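Side-chain contacts in prolyl oligopeptidase (Novosphingobium capsulatum, PDB 1YR2), which probably hydrolyses oligopeptides after proline, and far less readily after alanine, as a serine peptidase of the S9A family: residues Tyr123-Ser127 and Gly128-Gln132; Gly251-Gln254 and Ser255-Gln258. All coordinates share one frame; numbering follows the deposited sequence.

Interaction 1: Tyr123-Ser127 and Gly128-Gln132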
loop_
_atom_site.group_PDB
_atom_site.type_symbol
_atom_site.label_atom_id
_atom_site.label_comp_id
_atom_site.label_asym_id
_atom_site.label_seq_id
_atom_site.Cartn_x
_atom_site.Cartn_y
_atom_site.Cartn_z
ATOM N N TYR A 123 -13.155 -19.074 2.971
ATOM C CA TYR A 123 -12.809 -17.685 2.687
ATOM C C TYR A 123 -13.216 -16.790 3.836
ATOM O O TYR A 123 -14.204 -17.015 4.494
ATOM C CB TYR A 123 -13.452 -17.212 1.356
ATOM C CG TYR A 123 -14.962 -17.392 1.340
ATOM C CD1 TYR A 123 -15.511 -18.627 1.128
ATOM C CD2 TYR A 123 -15.807 -16.330 1.601
ATOM C CE1 TYR A 123 -16.866 -18.832 1.112
ATOM C CE2 TYR A 123 -17.180 -16.509 1.607
ATOM C CZ TYR A 123 -17.701 -17.780 1.382
ATOM O OH TYR A 123 -19.051 -18.001 1.407
ATOM N N SER A 124 -12.413 -15.772 4.088
ATOM C CA SER A 124 -12.778 -14.743 5.041
ATOM C C SER A 124 -13.890 -13.829 4.446
ATOM O O SER A 124 -13.964 -13.665 3.219
ATOM C CB SER A 124 -11.518 -13.976 5.469
ATOM O OG SER A 124 -11.093 -13.070 4.486
ATOM N N TRP A 125 -14.705 -13.242 5.327
ATOM C CA TRP A 125 -15.709 -12.273 4.979
ATOM C C TRP A 125 -15.900 -11.313 6.121
ATOM O O TRP A 125 -15.979 -11.726 7.250
ATOM C CB TRP A 125 -17.042 -12.921 4.643
ATOM C CG TRP A 125 -18.081 -11.968 4.242
ATOM C CD1 TRP A 125 -18.231 -11.408 3.042
ATOM C CD2 TRP A 125 -19.152 -11.474 5.048
ATOM N NE1 TRP A 125 -19.306 -10.556 3.024
ATOM C CE2 TRP A 125 -19.908 -10.598 4.244
ATOM C CE3 TRP A 125 -19.569 -11.695 6.375
ATOM C CZ2 TRP A 125 -21.054 -9.958 4.703
ATOM C CZ3 TRP A 125 -20.684 -11.058 6.828
ATOM C CH2 TRP A 125 -21.428 -10.198 6.002
ATOM N N ASN A 126 -15.956 -10.039 5.787
ATOM C CA ASN A 126 -16.356 -8.977 6.692
ATOM C C ASN A 126 -17.553 -8.234 6.120
ATOM O O ASN A 126 -17.558 -7.898 4.990
ATOM C CB ASN A 126 -15.191 -8.003 6.874
ATOM C CG ASN A 126 -15.313 -7.169 8.157
ATOM O OD1 ASN A 126 -16.328 -6.479 8.361
ATOM N ND2 ASN A 126 -14.267 -7.224 9.031
ATOM N N SER A 127 -18.555 -7.951 6.940
ATOM C CA SER A 127 -19.704 -7.148 6.498
ATOM C C SER A 127 -19.348 -5.688 6.204
ATOM O O SER A 127 -20.113 -4.973 5.541
ATOM C CB SER A 127 -20.759 -7.171 7.597
ATOM O OG SER A 127 -20.168 -6.655 8.789
ATOM N N GLY A 128 -18.207 -5.242 6.712
ATOM C CA GLY A 128 -17.757 -3.866 6.636
ATOM C C GLY A 128 -17.788 -3.315 8.049
ATOM O O GLY A 128 -17.091 -2.359 8.350
ATOM N N LEU A 129 -18.561 -3.959 8.920
ATOM C CA LEU A 129 -18.806 -3.469 10.270
ATOM C C LEU A 129 -18.046 -4.184 11.380
ATOM O O LEU A 129 -18.045 -3.700 12.512
ATOM C CB LEU A 129 -20.302 -3.596 10.570
ATOM C CG LEU A 129 -21.191 -2.875 9.546
ATOM C CD1 LEU A 129 -22.647 -3.233 9.764
ATOM C CD2 LEU A 129 -20.918 -1.371 9.627
ATOM N N MET A 130 -17.403 -5.304 11.067
ATOM C CA MET A 130 -16.856 -6.190 12.085
ATOM C C MET A 130 -15.377 -5.890 12.330
ATOM O O MET A 130 -14.644 -5.655 11.413
ATOM C CB MET A 130 -16.987 -7.650 11.638
ATOM C CG MET A 130 -18.404 -8.162 11.384
ATOM S SD MET A 130 -18.283 -9.665 10.263
ATOM C CE MET A 130 -19.977 -10.229 10.370
ATOM N N ASN A 131 -14.953 -5.935 13.593
ATOM C CA ASN A 131 -13.557 -5.666 13.959
ATOM C C ASN A 131 -12.630 -6.685 13.307
ATOM O O ASN A 131 -11.579 -6.324 12.848
ATOM C CB ASN A 131 -13.395 -5.686 15.476
ATOM C CG ASN A 131 -11.992 -5.332 15.929
ATOM O OD1 ASN A 131 -11.342 -6.115 16.639
ATOM N ND2 ASN A 131 -11.509 -4.167 15.529
ATOM N N GLN A 132 -13.051 -7.952 13.261
ATOM C CA GLN A 132 -12.303 -9.007 12.586
ATOM C C GLN A 132 -13.202 -9.718 11.587
ATOM O O GLN A 132 -14.368 -9.883 11.821
ATOM C CB GLN A 132 -11.751 -10.061 13.569
ATOM C CG GLN A 132 -10.758 -9.567 14.648
ATOM C CD GLN A 132 -10.368 -10.697 15.597
ATOM O OE1 GLN A 132 -9.668 -11.615 15.189
ATOM N NE2 GLN A 132 -10.849 -10.656 16.839
#
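The side-chain amide of Asn126 bonds through both its ends to the backbone of Gly128 and Met130 in the loop after strand 120-126. Its OD1 accepts two N-H groups: Gly128 N at 2.8 Å, tilted somewhat from the carbonyl plane, and Met130 N at 3.1 Å, in that plane and on a lone pair. At the other end ND2 donates to Met130 O over 2.9 Å in a nearly straight bond (171°); the acceptor lies in the plane of the Asn126 amide, although ND2 itself stands above the carbonyl plane of Met130. With CG anti to its own N (chi1 -159°), the amide reaches forward along the chain, and the paired bonds to N and O of Met130 fix its rotation. With an alanine here, the N-H groups of Gly128 and Met130 would probably lose their common acceptor, and Met130 O its side-chain donor.

A fourth side-chain-to-backbone bond comes from the next residue. The chi1 of 58° in Ser127 places OG within reach of Leu129 N, from which it accepts at 3.1 Å.

An Asx turn at Asn126 is thus followed directly by an ST turn at Ser127, where strand 120-126 leads into the connection to strand 134-139, within one four-stranded antiparallel sheet of the N-terminal beta-propeller.

Apolar and sulfur contacts are made by Met130. Its extended side chain runs back past Ser127 OG and crosses the Trp125 side chain at about a right angle. Met130 CE reaches Trp125 CZ3 at 3.7 Å, while SD lies obliquely 5.3 Å from the centroid of the six-membered ring, a Met-aromatic contact. Trp125 NE1 bonds to Glu109, and Lys147 makes a cation-pi contact with the indole.

Interaction 2: Gly251-Gln254 and Ser255-Gln258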
loop_
_atom_site.group_PDB
_atom_site.type_symbol
_atom_site.label_atom_id
_atom_site.label_comp_id
_atom_site.label_asym_id
_atom_site.label_seq_id
_atom_site.Cartn_x
_atom_site.Cartn_y
_atom_site.Cartn_z
ATOM N N GLY A 251 -4.963 -35.745 17.368
ATOM C CA GLY A 251 -5.421 -36.717 18.361
ATOM C C GLY A 251 -4.394 -37.159 19.391
ATOM O O GLY A 251 -4.609 -38.105 20.151
ATOM N N THR A 252 -3.232 -36.529 19.387
ATOM C CA THR A 252 -2.230 -36.809 20.391
ATOM C C THR A 252 -1.897 -35.504 21.104
ATOM O O THR A 252 -2.208 -34.427 20.605
ATOM C CB THR A 252 -0.950 -37.403 19.777
ATOM O OG1 THR A 252 -0.355 -36.458 18.882
ATOM C CG2 THR A 252 -1.268 -38.596 18.875
ATOM N N PRO A 253 -1.298 -35.597 22.276
ATOM C CA PRO A 253 -0.840 -34.403 22.970
ATOM C C PRO A 253 0.375 -33.818 22.263
ATOM O O PRO A 253 1.117 -34.510 21.539
ATOM C CB PRO A 253 -0.490 -34.902 24.381
ATOM C CG PRO A 253 -0.372 -36.359 24.275
ATOM C CD PRO A 253 -1.033 -36.815 23.047
ATOM N N GLN A 254 0.573 -32.528 22.493
ATOM C CA GLN A 254 1.738 -31.847 21.928
ATOM C C GLN A 254 3.034 -32.491 22.386
ATOM O O GLN A 254 4.052 -32.447 21.668
ATOM C CB GLN A 254 1.714 -30.346 22.289
ATOM C CG GLN A 254 2.897 -29.554 21.689
ATOM C CD GLN A 254 2.745 -28.068 21.851
ATOM O OE1 GLN A 254 2.019 -27.602 22.766
ATOM N NE2 GLN A 254 3.380 -27.291 20.959
ATOM N N SER A 255 3.033 -33.071 23.600
ATOM C CA SER A 255 4.237 -33.745 24.076
ATOM C C SER A 255 4.648 -34.969 23.217
ATOM O O SER A 255 5.777 -35.440 23.332
ATOM C CB SER A 255 4.087 -34.153 25.538
ATOM O OG SER A 255 2.966 -34.983 25.680
ATOM N N ALA A 256 3.752 -35.467 22.368
ATOM C CA ALA A 256 4.094 -36.560 21.474
ATOM C C ALA A 256 4.687 -36.080 20.144
ATOM O O ALA A 256 5.101 -36.891 19.315
ATOM C CB ALA A 256 2.878 -37.416 21.239
ATOM N N ASP A 257 4.758 -34.760 19.953
ATOM C CA ASP A 257 5.202 -34.220 18.672
ATOM C C ASP A 257 6.627 -34.625 18.369
ATOM O O ASP A 257 7.442 -34.855 19.272
ATOM C CB ASP A 257 5.073 -32.662 18.654
ATOM C CG ASP A 257 3.620 -32.188 18.580
ATOM O OD1 ASP A 257 2.656 -33.021 18.717
ATOM O OD2 ASP A 257 3.343 -30.976 18.415
ATOM N N GLN A 258 6.938 -34.636 17.085
ATOM C CA GLN A 258 8.198 -35.111 16.550
ATOM C C GLN A 258 9.006 -33.881 16.008
ATOM O O GLN A 258 8.475 -33.159 15.192
ATOM C CB GLN A 258 7.832 -36.024 15.397
ATOM C CG GLN A 258 8.978 -36.587 14.525
ATOM C CD GLN A 258 8.425 -37.521 13.452
ATOM O OE1 GLN A 258 7.605 -38.381 13.769
ATOM N NE2 GLN A 258 8.825 -37.320 12.177
HETATM O O HOH W 1 1.864 -35.426 17.937
#
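This is a local, surface contact within a short 3-10 turn, in the connection between strands 244-249 and 258-261 of the beta-propeller. Two backbone bonds define the turn: Ala256 N donates to Pro253 O at 2.9 Å, and Asp257 N to Gln254 O at 3.0 Å. Side chains pack around them. The Ala256 methyl CB lies 4.1 Å from Thr252 CB, and Ser255 OG rests 3.7 Å from Pro253 CB. Asp257, its CG anti to the carbonyl carbon (chi1 -72°), folds back over the turn and brings OD2 to 3.6 Å from Gln254 CG; the Gln254 amide and the Asp257 carboxylate are turned 53° apart. A water bridges the side chains of Thr252 and Asp257, donating to Thr252 OG1 and to Asp257 OD1, each at 2.6 Å, and Thr252 OG1 also bonds to Arg249 O.

The polar ends bond to the same sheet and to the one before it. Asp257 bonds through OD2 to Tyr224 OH and through OD1 to His248 ND1, while Gln254 bonds through NE2 to the same Tyr224 OH and through OE1 to Lys207 N, and both side chains touch Leu206 on strand 204-210 of the preceding four-stranded sheet.

In the fold
Both interactions are short-range contacts at the surface of the N-terminal beta-propeller, but they belong to different sheets: interaction 1 spans the end of strand 120-126 and the loop leading to 134-139, while interaction 2 lies in the loop from 244-249 up to the start of 258-261. Their centres are 34 Å apart and they do not touch. Interaction 1 sits nearer the middle of the chain, about 20 Å from its centre against 41 Å for interaction 2, and includes a buried residue. The chemistry also differs: in interaction 1 side chains bond directly to the loop backbone, whereas interaction 2 combines main-chain turn bonds and a bridging water with an amide and a carboxylate that bond outward to neighbouring strands.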